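Exonuclease (Laribacter hongkongensis, PDB 3SYY) digests double-stranded DNA as an alkaline exonuclease with strict 5'-to-3' polarity, probably by metal-dependent hydrolysis at a site that holds magnesium ions. Local coordinates at residues A[13-18]-A[88-93]; A[61-66]-A[155-160]; A[72-77]-A[159-164]; A[92-97]-A[179-184]. One frame throughout, in Å; residues are numbered along the deposited sequence.

The four contacts fall into two pairs on opposite sides of the chain's centre. Contacts 1 and 4 have centres 8 Å apart, share Pro92 and Thr93, and belong to the small sheet of strands 16-17, 97-99 and 89-90 with helix 174-205 packed against it. Contacts 2 and 3, with centres 11 Å apart, both tie helix 59-79 to the loop between strands 149-155 and 165-171 of the five-stranded sheet, and both touch the second subunit. Between the pairs, centres lie 27 to 34 Å apart. Along the chain the first segments come in order 1, 2, 3, 4, and the segments of contacts 1 and 4 alternate with those of 2 and 3 within the PD-(D/E)XK nuclease fold.

Contact 1 (A[13-18]-A[88-93]); sequences LGKVTA and LIDHPT
Lys15 is the residue of 13-18 that bonds across to 88-93, meeting both Leu88 and Asp90. Just before it, the backbone of Gly14 turns with a positive phi of 74° and is held to helix 34-49 through Gln46 and Arg47. At Lys15 the chain then sends its side chain toward the other segment. CG lies anti to the carbonyl carbon (chi1 -65°), and from there the chain runs fully extended, so the ammonium reaches well beyond its own backbone. Its NZ sits 2.8 Å from Asp90 OD1 in a hydrogen-bonded salt bridge. The nitrogen arrives on the syn side of that oxygen, 19° out of the carboxylate plane, and the two side chains cross at about a right angle. Ala11 O takes a second hydrogen bond from NZ, which further limits where the ammonium can lie. Alongside the bridge, Leu88 CD2 packs against the lysine's end, 3.6 Å from NZ and 4.0 Å from CD of Lys15. Val16 follows, its backbone bonded to Gly96 and Gly98, and Thr17 N bonds to Tyr39 OH. The bridge joins the residue just before strand 16-17 to strand 89-90, the two outer strands of a small mixed sheet being separated by the central strand 97-99. This surface salt bridge lies in the YqaJ-like nuclease domain, with the Leu88 side chain about 4 Å from that of the magnesium ligand Ser100.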
loop_
_atom_site.group_PDB
_atom_site.type_symbol
_atom_site.label_atom_id
_atom_site.label_comp_id
_atom_site.label_asym_id
_atom_site.label_seq_id
_atom_site.Cartn_x
_atom_site.Cartn_y
_atom_site.Cartn_z
ATOM N N LEU A 13 -22.946 -2.502 -13.397
ATOM C CA LEU A 13 -23.377 -2.582 -11.976
ATOM C C LEU A 13 -23.980 -3.933 -11.574
ATOM O O LEU A 13 -24.892 -4.430 -12.218
ATOM C CB LEU A 13 -24.345 -1.433 -11.610
ATOM C CG LEU A 13 -24.704 -1.341 -10.104
ATOM C CD1 LEU A 13 -23.582 -0.727 -9.342
ATOM C CD2 LEU A 13 -25.994 -0.501 -9.916
ATOM N N GLY A 14 -23.429 -4.563 -10.542
ATOM C CA GLY A 14 -23.955 -5.827 -10.076
ATOM C C GLY A 14 -23.659 -7.049 -10.932
ATOM O O GLY A 14 -24.062 -8.140 -10.577
ATOM N N LYS A 15 -22.931 -6.889 -12.042
ATOM C CA LYS A 15 -22.687 -8.029 -12.957
ATOM C C LYS A 15 -21.307 -8.618 -12.773
ATOM O O LYS A 15 -20.361 -7.910 -12.432
ATOM C CB LYS A 15 -22.849 -7.609 -14.423
ATOM C CG LYS A 15 -24.259 -7.193 -14.806
ATOM C CD LYS A 15 -24.334 -6.806 -16.298
ATOM C CE LYS A 15 -25.715 -6.422 -16.673
ATOM N NZ LYS A 15 -25.716 -5.798 -18.029
ATOM N N VAL A 16 -21.195 -9.929 -12.970
ATOM C CA VAL A 16 -19.925 -10.566 -13.146
ATOM C C VAL A 16 -19.401 -10.131 -14.530
ATOM O O VAL A 16 -20.135 -10.206 -15.517
ATOM C CB VAL A 16 -20.041 -12.075 -13.076
ATOM C CG1 VAL A 16 -18.705 -12.744 -13.427
ATOM C CG2 VAL A 16 -20.478 -12.491 -11.656
ATOM N N THR A 17 -18.162 -9.639 -14.585
ATOM C CA THR A 17 -17.611 -9.245 -15.885
ATOM C C THR A 17 -16.449 -10.156 -16.267
ATOM O O THR A 17 -15.820 -10.796 -15.419
ATOM C CB THR A 17 -17.168 -7.776 -15.920
ATOM O OG1 THR A 17 -16.237 -7.548 -14.840
ATOM C CG2 THR A 17 -18.361 -6.825 -15.794
ATOM N N ALA A 18 -16.165 -10.223 -17.565
ATOM C CA ALA A 18 -15.093 -11.083 -18.062
ATOM C C ALA A 18 -13.739 -10.781 -17.353
ATOM O O ALA A 18 -12.978 -11.680 -17.063
ATOM C CB ALA A 18 -14.928 -10.865 -19.603
ATOM N N LEU A 88 -20.608 -3.148 -23.430
ATOM C CA LEU A 88 -20.792 -4.395 -22.717
ATOM C C LEU A 88 -21.756 -5.300 -23.463
ATOM O O LEU A 88 -22.843 -4.889 -23.822
ATOM C CB LEU A 88 -21.316 -4.105 -21.314
ATOM C CG LEU A 88 -21.338 -5.392 -20.506
ATOM C CD1 LEU A 88 -19.995 -5.565 -19.798
ATOM C CD2 LEU A 88 -22.487 -5.322 -19.554
ATOM N N ILE A 89 -21.348 -6.535 -23.692
ATOM C CA ILE A 89 -22.185 -7.523 -24.345
ATOM C C ILE A 89 -22.625 -8.521 -23.293
ATOM O O ILE A 89 -21.796 -9.208 -22.692
ATOM C CB ILE A 89 -21.372 -8.304 -25.427
ATOM C CG1 ILE A 89 -20.705 -7.332 -26.421
ATOM C CG2 ILE A 89 -22.245 -9.357 -26.154
ATOM C CD1 ILE A 89 -21.690 -6.539 -27.193
ATOM N N ASP A 90 -23.932 -8.634 -23.086
ATOM C CA ASP A 90 -24.442 -9.612 -22.121
ATOM C C ASP A 90 -24.294 -11.060 -22.601
ATOM O O ASP A 90 -24.340 -11.347 -23.811
ATOM C CB ASP A 90 -25.886 -9.232 -21.731
ATOM C CG ASP A 90 -25.937 -7.905 -20.979
ATOM O OD1 ASP A 90 -25.192 -7.713 -19.980
ATOM O OD2 ASP A 90 -26.686 -7.022 -21.392
ATOM N N HIS A 91 -24.063 -11.978 -21.680
ATOM C CA HIS A 91 -23.981 -13.372 -22.051
ATOM C C HIS A 91 -25.345 -13.729 -22.661
ATOM O O HIS A 91 -26.380 -13.201 -22.221
ATOM C CB HIS A 91 -23.668 -14.229 -20.842
ATOM C CG HIS A 91 -23.539 -15.685 -21.146
ATOM N ND1 HIS A 91 -22.318 -16.321 -21.310
ATOM C CD2 HIS A 91 -24.488 -16.640 -21.310
ATOM C CE1 HIS A 91 -22.525 -17.603 -21.560
ATOM N NE2 HIS A 91 -23.833 -17.824 -21.547
ATOM N N PRO A 92 -25.345 -14.525 -23.744
ATOM C CA PRO A 92 -26.654 -14.785 -24.400
ATOM C C PRO A 92 -27.745 -15.404 -23.471
ATOM O O PRO A 92 -28.914 -15.085 -23.647
ATOM C CB PRO A 92 -26.292 -15.719 -25.582
ATOM C CG PRO A 92 -24.906 -16.247 -25.290
ATOM C CD PRO A 92 -24.224 -15.128 -24.477
ATOM N N THR A 93 -27.357 -16.221 -22.481
ATOM C CA THR A 93 -28.306 -16.927 -21.597
ATOM C C THR A 93 -28.118 -16.802 -20.047
ATOM O O THR A 93 -29.035 -17.127 -19.252
ATOM C CB THR A 93 -28.342 -18.412 -21.950
ATOM O OG1 THR A 93 -27.074 -18.990 -21.636
ATOM C CG2 THR A 93 -28.660 -18.597 -23.466
#

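Contact 2 (A[61-66]-A[155-160]); sequences MQRGTE and YDDRLP
Two guanidinium groups lie face to face here: Arg63 from helix 59-79 and Arg158 from the loop after strand 149-155. Their planes are only 3° apart, and CZ of Arg63 stands 3.4 Å from CZ of Arg158, each over the centre of the other group. The side chains arrive from opposite directions. Like charges this close would repel, but Asp156 and Asp157 beside the pair, with Glu53 of the second subunit, probably offset this. Asp157 OD2 comes to the edge of the Arg63 group, 3.0 Å from its NH1, in a salt bridge whose hydrogen bond is weak because the angle at the proton is just 122°. Asp156 OD1 also pairs with Arg63 NH1, though by charge alone, lying well out of the guanidinium plane.

Asp156 does more for the other arginine. Arg158 grips it side-on with two nitrogens, NE giving OD1 a bond of 2.8 Å on the syn lone pair, and NH2 reaching OD2 at a longer 3.2 Å. A bend at chi3 (-75°) turns the Arg158 group back onto Asp156, two residues earlier. OD1 of Asp156 also accepts from Arg158 N at 2.9 Å, an Asx turn that fixes the carboxylate against its own loop. Thr118 OG1 bonds to Asp156 OD2, while Glu53 of the second subunit pairs with Arg158 NH1. A water links Arg63 NH2 to Tyr155 O. The whole is a stacked arginine pair within a salt-bridge network, built on a type I beta turn from Asp156 to Leu159 and set at a subunit interface.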
loop_
_atom_site.group_PDB
_atom_site.type_symbol
_atom_site.label_atom_id
_atom_site.label_comp_id
_atom_site.label_asym_id
_atom_site.label_seq_id
_atom_site.Cartn_x
_atom_site.Cartn_y
_atom_site.Cartn_z
ATOM N N MET A 61 -2.044 2.438 -14.497
ATOM C CA MET A 61 -3.392 2.145 -14.989
ATOM C C MET A 61 -3.914 3.262 -15.864
ATOM O O MET A 61 -4.449 3.011 -16.940
ATOM C CB MET A 61 -4.375 1.895 -13.841
ATOM C CG MET A 61 -4.863 0.465 -13.742
ATOM S SD MET A 61 -5.160 -0.079 -12.028
ATOM C CE MET A 61 -3.569 -0.830 -11.591
ATOM N N GLN A 62 -3.771 4.495 -15.404
ATOM C CA GLN A 62 -4.248 5.631 -16.170
ATOM C C GLN A 62 -3.456 5.783 -17.488
ATOM O O GLN A 62 -4.042 6.019 -18.553
ATOM C CB GLN A 62 -4.153 6.897 -15.328
ATOM C CG GLN A 62 -4.568 8.191 -16.049
ATOM C CD GLN A 62 -4.866 9.343 -15.091
ATOM O OE1 GLN A 62 -5.227 9.134 -13.921
ATOM N NE2 GLN A 62 -4.729 10.574 -15.591
ATOM N N ARG A 63 -2.130 5.662 -17.392
ATOM C CA ARG A 63 -1.247 5.806 -18.549
ATOM C C ARG A 63 -1.652 4.727 -19.568
ATOM O O ARG A 63 -1.838 5.017 -20.754
ATOM C CB ARG A 63 0.219 5.645 -18.136
ATOM C CG ARG A 63 1.191 5.839 -19.308
ATOM C CD ARG A 63 2.398 4.949 -19.135
ATOM N NE ARG A 63 2.969 4.634 -20.439
ATOM C CZ ARG A 63 2.687 3.539 -21.148
ATOM N NH1 ARG A 63 3.281 3.393 -22.323
ATOM N NH2 ARG A 63 1.843 2.599 -20.681
ATOM N N GLY A 64 -1.855 3.516 -19.061
ATOM C CA GLY A 64 -2.338 2.374 -19.816
ATOM C C GLY A 64 -3.622 2.590 -20.593
ATOM O O GLY A 64 -3.665 2.320 -21.804
ATOM N N THR A 65 -4.664 3.067 -19.907
ATOM C CA THR A 65 -5.974 3.335 -20.508
ATOM C C THR A 65 -5.843 4.351 -21.615
ATOM O O THR A 65 -6.467 4.196 -22.675
ATOM C CB THR A 65 -7.027 3.827 -19.437
ATOM O OG1 THR A 65 -7.169 2.803 -18.445
ATOM C CG2 THR A 65 -8.382 4.053 -20.051
ATOM N N GLU A 66 -5.007 5.364 -21.388
ATOM C CA GLU A 66 -4.809 6.404 -22.376
ATOM C C GLU A 66 -4.058 5.928 -23.613
ATOM O O GLU A 66 -4.219 6.495 -24.680
ATOM C CB GLU A 66 -4.079 7.598 -21.782
ATOM C CG GLU A 66 -5.056 8.570 -21.115
ATOM C CD GLU A 66 -4.369 9.764 -20.538
ATOM O OE1 GLU A 66 -3.399 9.559 -19.775
ATOM O OE2 GLU A 66 -4.810 10.907 -20.822
ATOM N N TYR A 155 1.069 -3.781 -25.724
ATOM C CA TYR A 155 1.716 -2.655 -26.397
ATOM C C TYR A 155 2.415 -1.727 -25.406
ATOM O O TYR A 155 1.804 -1.292 -24.399
ATOM C CB TYR A 155 0.682 -1.850 -27.139
ATOM C CG TYR A 155 1.191 -0.664 -27.892
ATOM C CD1 TYR A 155 1.915 -0.822 -29.087
ATOM C CD2 TYR A 155 0.895 0.629 -27.467
ATOM C CE1 TYR A 155 2.377 0.301 -29.781
ATOM C CE2 TYR A 155 1.340 1.744 -28.157
ATOM C CZ TYR A 155 2.071 1.566 -29.323
ATOM O OH TYR A 155 2.500 2.686 -29.961
ATOM N N ASP A 156 3.662 -1.399 -25.719
ATOM C CA ASP A 156 4.368 -0.387 -24.932
ATOM C C ASP A 156 5.236 0.471 -25.839
ATOM O O ASP A 156 6.277 0.017 -26.304
ATOM C CB ASP A 156 5.244 -1.074 -23.877
ATOM C CG ASP A 156 5.843 -0.059 -22.865
ATOM O OD1 ASP A 156 5.751 1.167 -23.076
ATOM O OD2 ASP A 156 6.355 -0.513 -21.856
ATOM N N ASP A 157 4.829 1.718 -26.012
ATOM C CA ASP A 157 5.545 2.623 -26.860
ATOM C C ASP A 157 6.850 3.156 -26.276
ATOM O O ASP A 157 7.567 3.893 -26.962
ATOM C CB ASP A 157 4.628 3.788 -27.253
ATOM C CG ASP A 157 4.310 4.697 -26.087
ATOM O OD1 ASP A 157 3.942 5.830 -26.333
ATOM O OD2 ASP A 157 4.434 4.316 -24.911
ATOM N N ARG A 158 7.177 2.812 -25.032
ATOM C CA ARG A 158 8.457 3.317 -24.470
ATOM C C ARG A 158 9.656 2.562 -25.000
ATOM O O ARG A 158 10.788 3.030 -24.857
ATOM C CB ARG A 158 8.438 3.245 -22.940
ATOM C CG ARG A 158 7.384 4.183 -22.377
ATOM C CD ARG A 158 7.068 3.890 -20.891
ATOM N NE ARG A 158 6.256 2.688 -20.792
ATOM C CZ ARG A 158 5.529 2.361 -19.725
ATOM N NH1 ARG A 158 5.497 3.192 -18.671
ATOM N NH2 ARG A 158 4.811 1.235 -19.734
ATOM N N LEU A 159 9.408 1.384 -25.587
ATOM C CA LEU A 159 10.448 0.455 -25.984
ATOM C C LEU A 159 10.931 0.765 -27.411
ATOM O O LEU A 159 10.272 1.498 -28.107
ATOM C CB LEU A 159 9.896 -0.965 -25.909
ATOM C CG LEU A 159 9.810 -1.480 -24.460
ATOM C CD1 LEU A 159 9.059 -2.735 -24.403
ATOM C CD2 LEU A 159 11.220 -1.737 -23.896
ATOM N N PRO A 160 12.070 0.181 -27.845
ATOM C CA PRO A 160 12.467 0.297 -29.271
ATOM C C PRO A 160 11.339 -0.243 -30.164
ATOM O O PRO A 160 10.576 -1.109 -29.722
ATOM C CB PRO A 160 13.645 -0.676 -29.364
ATOM C CG PRO A 160 14.264 -0.604 -27.985
ATOM C CD PRO A 160 13.010 -0.663 -27.103
HETATM O O HOH W 1 2.398 -0.086 -22.023
#

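Contact 3 (A[72-77]-A[159-164]); sequences RARYII and LPDDMQ
Arg74 carries this contact, crossing from helix 59-79 to the loop residues Asp161 and Gln164. Its CB points at the loop, and CG stands opposite the backbone N (chi1 -179°). A bend at chi2, 70°, then redirects the chain. Beyond CD, NE turns back to its own helix, in a salt bridge with Glu78 one turn on, the strongest polar partner of this side chain. CZ lies 3.9 Å from Asp161 OD1. NH1 comes to 2.9 Å from the atom modelled as Gln164 NE2, whose amide orientation is doubtful. NH2 gives a weak hydrogen bond of 3.4 Å to Asp161 O, which lies in the guanidinium plane, and forms a salt bridge with Asp161 OD1 at 3.3 Å. That carboxylate oxygen stands well out of the plane, so the attraction is one of charge. Arg74 also rests on Tyr155 and Tyr165, placing it by the loop ends of strands 149-155 and 165-171, next to each other in the five-stranded sheet, while Leu159, Asp162 and Met163 of the loop pack on the second subunit.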
loop_
_atom_site.group_PDB
_atom_site.type_symbol
_atom_site.label_atom_id
_atom_site.label_comp_id
_atom_site.label_asym_id
_atom_site.label_seq_id
_atom_site.Cartn_x
_atom_site.Cartn_y
_atom_site.Cartn_z
ATOM N N ARG A 72 -4.632 0.005 -30.318
ATOM C CA ARG A 72 -5.699 -0.379 -31.262
ATOM C C ARG A 72 -5.240 0.012 -32.691
ATOM O O ARG A 72 -5.346 -0.805 -33.611
ATOM C CB ARG A 72 -7.059 0.286 -30.949
ATOM C CG ARG A 72 -8.249 -0.311 -31.794
ATOM C CD ARG A 72 -9.670 0.245 -31.349
ATOM N NE ARG A 72 -10.039 -0.314 -30.026
ATOM C CZ ARG A 72 -9.911 0.311 -28.846
ATOM N NH1 ARG A 72 -9.452 1.565 -28.768
ATOM N NH2 ARG A 72 -10.241 -0.317 -27.725
ATOM N N ALA A 73 -4.733 1.235 -32.859
ATOM C CA ALA A 73 -4.300 1.685 -34.183
ATOM C C ALA A 73 -3.143 0.833 -34.662
ATOM O O ALA A 73 -3.177 0.368 -35.792
ATOM C CB ALA A 73 -3.948 3.154 -34.197
ATOM N N ARG A 74 -2.143 0.598 -33.816
ATOM C CA ARG A 74 -1.013 -0.244 -34.177
ATOM C C ARG A 74 -1.439 -1.637 -34.644
ATOM O O ARG A 74 -0.842 -2.212 -35.589
ATOM C CB ARG A 74 0.004 -0.353 -33.029
ATOM C CG ARG A 74 1.244 -1.204 -33.356
ATOM C CD ARG A 74 2.200 -0.497 -34.416
ATOM N NE ARG A 74 3.497 -1.179 -34.388
ATOM C CZ ARG A 74 4.556 -0.827 -33.644
ATOM N NH1 ARG A 74 4.553 0.276 -32.901
ATOM N NH2 ARG A 74 5.652 -1.570 -33.670
ATOM N N TYR A 75 -2.436 -2.214 -33.969
ATOM C CA TYR A 75 -2.896 -3.548 -34.352
ATOM C C TYR A 75 -3.442 -3.515 -35.790
ATOM O O TYR A 75 -3.119 -4.398 -36.575
ATOM C CB TYR A 75 -4.016 -4.012 -33.412
ATOM C CG TYR A 75 -4.777 -5.230 -33.867
ATOM C CD1 TYR A 75 -4.250 -6.510 -33.687
ATOM C CD2 TYR A 75 -6.041 -5.113 -34.461
ATOM C CE1 TYR A 75 -4.968 -7.638 -34.034
ATOM C CE2 TYR A 75 -6.768 -6.259 -34.838
ATOM C CZ TYR A 75 -6.226 -7.505 -34.621
ATOM O OH TYR A 75 -6.881 -8.676 -34.949
ATOM N N ILE A 76 -4.316 -2.561 -36.089
ATOM C CA ILE A 76 -4.883 -2.397 -37.479
ATOM C C ILE A 76 -3.747 -2.125 -38.503
ATOM O O ILE A 76 -3.749 -2.654 -39.632
ATOM C CB ILE A 76 -5.972 -1.314 -37.517
ATOM C CG1 ILE A 76 -7.142 -1.634 -36.572
ATOM C CG2 ILE A 76 -6.587 -1.109 -38.967
ATOM C CD1 ILE A 76 -7.892 -0.356 -36.146
ATOM N N ILE A 77 -2.754 -1.337 -38.116
ATOM C CA ILE A 77 -1.574 -1.129 -38.996
ATOM C C ILE A 77 -0.920 -2.450 -39.286
ATOM O O ILE A 77 -0.657 -2.769 -40.470
ATOM C CB ILE A 77 -0.562 -0.160 -38.374
ATOM C CG1 ILE A 77 -1.180 1.228 -38.332
ATOM C CG2 ILE A 77 0.755 -0.144 -39.155
ATOM C CD1 ILE A 77 -0.360 2.224 -37.507
ATOM N N LEU A 159 9.408 1.384 -25.587
ATOM C CA LEU A 159 10.448 0.455 -25.984
ATOM C C LEU A 159 10.931 0.765 -27.411
ATOM O O LEU A 159 10.272 1.498 -28.107
ATOM C CB LEU A 159 9.896 -0.965 -25.909
ATOM C CG LEU A 159 9.810 -1.480 -24.460
ATOM C CD1 LEU A 159 9.059 -2.735 -24.403
ATOM C CD2 LEU A 159 11.220 -1.737 -23.896
ATOM N N PRO A 160 12.070 0.181 -27.845
ATOM C CA PRO A 160 12.467 0.297 -29.271
ATOM C C PRO A 160 11.339 -0.243 -30.164
ATOM O O PRO A 160 10.576 -1.109 -29.722
ATOM C CB PRO A 160 13.645 -0.676 -29.364
ATOM C CG PRO A 160 14.264 -0.604 -27.985
ATOM C CD PRO A 160 13.010 -0.663 -27.103
ATOM N N ASP A 161 11.279 0.229 -31.414
ATOM C CA ASP A 161 10.201 -0.133 -32.324
ATOM C C ASP A 161 9.956 -1.632 -32.416
ATOM O O ASP A 161 8.796 -2.057 -32.375
ATOM C CB ASP A 161 10.373 0.465 -33.741
ATOM C CG ASP A 161 9.195 0.072 -34.664
ATOM O OD1 ASP A 161 8.050 0.581 -34.465
ATOM O OD2 ASP A 161 9.400 -0.798 -35.540
ATOM N N ASP A 162 11.025 -2.435 -32.493
ATOM C CA ASP A 162 10.826 -3.850 -32.740
ATOM C C ASP A 162 10.420 -4.606 -31.454
ATOM O O ASP A 162 10.365 -5.810 -31.478
ATOM C CB ASP A 162 12.080 -4.500 -33.387
ATOM C CG ASP A 162 13.339 -4.358 -32.516
ATOM O OD1 ASP A 162 14.450 -4.752 -32.995
ATOM O OD2 ASP A 162 13.246 -3.850 -31.346
ATOM N N MET A 163 10.193 -3.888 -30.345
ATOM C CA MET A 163 9.685 -4.518 -29.096
ATOM C C MET A 163 8.368 -3.928 -28.592
ATOM O O MET A 163 7.870 -4.366 -27.571
ATOM C CB MET A 163 10.712 -4.359 -27.962
ATOM C CG MET A 163 11.978 -5.104 -28.174
ATOM S SD MET A 163 13.077 -4.881 -26.718
ATOM C CE MET A 163 14.585 -5.642 -27.322
ATOM N N GLN A 164 7.808 -2.948 -29.295
ATOM C CA GLN A 164 6.651 -2.217 -28.803
ATOM C C GLN A 164 5.366 -3.051 -28.890
ATOM O O GLN A 164 4.453 -2.874 -28.052
ATOM C CB GLN A 164 6.466 -0.938 -29.572
ATOM C CG GLN A 164 7.573 0.101 -29.308
ATOM C CD GLN A 164 7.470 1.338 -30.181
ATOM O OE1 GLN A 164 8.183 2.341 -29.951
ATOM N NE2 GLN A 164 6.640 1.282 -31.199
#

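Contact 4 (A[92-97]-A[179-184]); sequences PTIAGF and EIETEV
A methyl of Val184 sits over the middle of the Phe97 ring: CG1 lies 3.6 Å from the ring centroid and 5° off the normal, a clear CH-pi contact. The torsion of the valine explains it. With chi1 at 164°, CG1 points away from the helix backbone N and over the ring, while CG2 stands over the same face, out toward the rim, 3.9 Å from Phe97 CZ. The phenylalanine meets it with a chi1 of -177°, CG trans to its own N, which swings the ring off the strand toward helix 174-205. Ring and valine cross at about a right angle. One turn earlier on the helix, Ile180 CG2 approaches obliquely, 4.2 Å from Phe97 CZ.

This is a helix packed on a small sheet: Phe97 opens the central strand 97-99, flanked by 16-17 and 89-90, and its ring also meets that of His91, which lies nearly parallel to it. Helices 21-25 and 132-145 close in as well, through Val21 and Thr140, so the ring is buried.

Farther back along the loop, Ile94 adds a second apolar touch. Its side chain continues extended beyond CG1, carrying CD1 out to the helix. There it meets the aliphatic part of Glu181, 3.8 Å from CB and 3.9 Å from CG, the two side chains crossing obliquely. The methylenes of Glu181 thus serve as packing surface. Ile94 also leans on Ser185 and Leu188 farther along the same helix.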
loop_
_atom_site.group_PDB
_atom_site.type_symbol
_atom_site.label_atom_id
_atom_site.label_comp_id
_atom_site.label_asym_id
_atom_site.label_seq_id
_atom_site.Cartn_x
_atom_site.Cartn_y
_atom_site.Cartn_z
ATOM N N PRO A 92 -25.345 -14.525 -23.744
ATOM C CA PRO A 92 -26.654 -14.785 -24.400
ATOM C C PRO A 92 -27.745 -15.404 -23.471
ATOM O O PRO A 92 -28.914 -15.085 -23.647
ATOM C CB PRO A 92 -26.292 -15.719 -25.582
ATOM C CG PRO A 92 -24.906 -16.247 -25.290
ATOM C CD PRO A 92 -24.224 -15.128 -24.477
ATOM N N THR A 93 -27.357 -16.221 -22.481
ATOM C CA THR A 93 -28.306 -16.927 -21.597
ATOM C C THR A 93 -28.118 -16.802 -20.047
ATOM O O THR A 93 -29.035 -17.127 -19.252
ATOM C CB THR A 93 -28.342 -18.412 -21.950
ATOM O OG1 THR A 93 -27.074 -18.990 -21.636
ATOM C CG2 THR A 93 -28.660 -18.597 -23.466
ATOM N N ILE A 94 -26.939 -16.371 -19.608
ATOM C CA ILE A 94 -26.705 -16.232 -18.162
ATOM C C ILE A 94 -26.928 -14.784 -17.746
ATOM O O ILE A 94 -26.154 -13.870 -18.096
ATOM C CB ILE A 94 -25.314 -16.718 -17.744
ATOM C CG1 ILE A 94 -25.108 -18.159 -18.187
ATOM C CG2 ILE A 94 -25.120 -16.508 -16.194
ATOM C CD1 ILE A 94 -23.687 -18.730 -17.936
ATOM N N ALA A 95 -28.027 -14.542 -17.028
ATOM C CA ALA A 95 -28.338 -13.179 -16.638
ATOM C C ALA A 95 -27.282 -12.699 -15.609
ATOM O O ALA A 95 -26.792 -13.511 -14.817
ATOM C CB ALA A 95 -29.750 -13.124 -16.013
ATOM N N GLY A 96 -26.958 -11.402 -15.664
ATOM C CA GLY A 96 -26.030 -10.730 -14.728
ATOM C C GLY A 96 -24.560 -11.013 -15.038
ATOM O O GLY A 96 -23.709 -11.025 -14.135
ATOM N N PHE A 97 -24.266 -11.255 -16.323
ATOM C CA PHE A 97 -22.923 -11.690 -16.756
ATOM C C PHE A 97 -22.667 -11.103 -18.135
ATOM O O PHE A 97 -23.524 -11.197 -19.033
ATOM C CB PHE A 97 -22.897 -13.213 -16.789
ATOM C CG PHE A 97 -21.553 -13.885 -17.140
ATOM C CD1 PHE A 97 -21.578 -15.149 -17.761
ATOM C CD2 PHE A 97 -20.302 -13.341 -16.810
ATOM C CE1 PHE A 97 -20.399 -15.868 -18.072
ATOM C CE2 PHE A 97 -19.107 -14.041 -17.107
ATOM C CZ PHE A 97 -19.130 -15.304 -17.726
ATOM N N GLU A 179 -16.894 -24.783 -18.491
ATOM C CA GLU A 179 -16.442 -24.748 -17.108
ATOM C C GLU A 179 -16.587 -23.349 -16.480
ATOM O O GLU A 179 -17.076 -23.231 -15.352
ATOM C CB GLU A 179 -15.020 -25.278 -17.051
ATOM C CG GLU A 179 -14.261 -25.100 -15.767
ATOM C CD GLU A 179 -12.788 -25.495 -15.949
ATOM O OE1 GLU A 179 -12.483 -26.276 -16.896
ATOM O OE2 GLU A 179 -11.934 -25.020 -15.153
ATOM N N ILE A 180 -16.234 -22.301 -17.229
ATOM C CA ILE A 180 -16.453 -20.905 -16.807
ATOM C C ILE A 180 -17.941 -20.660 -16.541
ATOM O O ILE A 180 -18.315 -20.090 -15.507
ATOM C CB ILE A 180 -15.972 -19.890 -17.880
ATOM C CG1 ILE A 180 -14.436 -19.904 -17.969
ATOM C CG2 ILE A 180 -16.445 -18.465 -17.553
ATOM C CD1 ILE A 180 -13.881 -19.107 -19.234
ATOM N N GLU A 181 -18.781 -21.090 -17.477
ATOM C CA GLU A 181 -20.199 -20.803 -17.365
ATOM C C GLU A 181 -20.754 -21.549 -16.126
ATOM O O GLU A 181 -21.587 -21.025 -15.443
ATOM C CB GLU A 181 -20.927 -21.176 -18.668
ATOM C CG GLU A 181 -20.572 -20.236 -19.839
ATOM C CD GLU A 181 -21.217 -20.609 -21.171
ATOM O OE1 GLU A 181 -21.184 -19.796 -22.116
ATOM O OE2 GLU A 181 -21.763 -21.699 -21.278
ATOM N N THR A 182 -20.273 -22.755 -15.857
ATOM C CA THR A 182 -20.709 -23.506 -14.680
ATOM C C THR A 182 -20.374 -22.754 -13.402
ATOM O O THR A 182 -21.266 -22.521 -12.552
ATOM C CB THR A 182 -20.078 -24.862 -14.650
ATOM O OG1 THR A 182 -20.564 -25.586 -15.787
ATOM C CG2 THR A 182 -20.444 -25.634 -13.346
ATOM N N GLU A 183 -19.097 -22.376 -13.278
ATOM C CA GLU A 183 -18.617 -21.600 -12.108
ATOM C C GLU A 183 -19.294 -20.291 -11.938
ATOM O O GLU A 183 -19.607 -19.907 -10.797
ATOM C CB GLU A 183 -17.133 -21.320 -12.199
ATOM C CG GLU A 183 -16.339 -22.569 -12.192
ATOM C CD GLU A 183 -15.568 -22.773 -10.921
ATOM O OE1 GLU A 183 -15.869 -22.090 -9.907
ATOM O OE2 GLU A 183 -14.656 -23.627 -10.935
ATOM N N VAL A 184 -19.493 -19.577 -13.037
ATOM C CA VAL A 184 -20.099 -18.257 -12.949
ATOM C C VAL A 184 -21.597 -18.363 -12.584
ATOM O O VAL A 184 -22.113 -17.564 -11.787
ATOM C CB VAL A 184 -19.871 -17.447 -14.246
ATOM C CG1 VAL A 184 -20.789 -16.261 -14.321
ATOM C CG2 VAL A 184 -18.367 -17.033 -14.342
#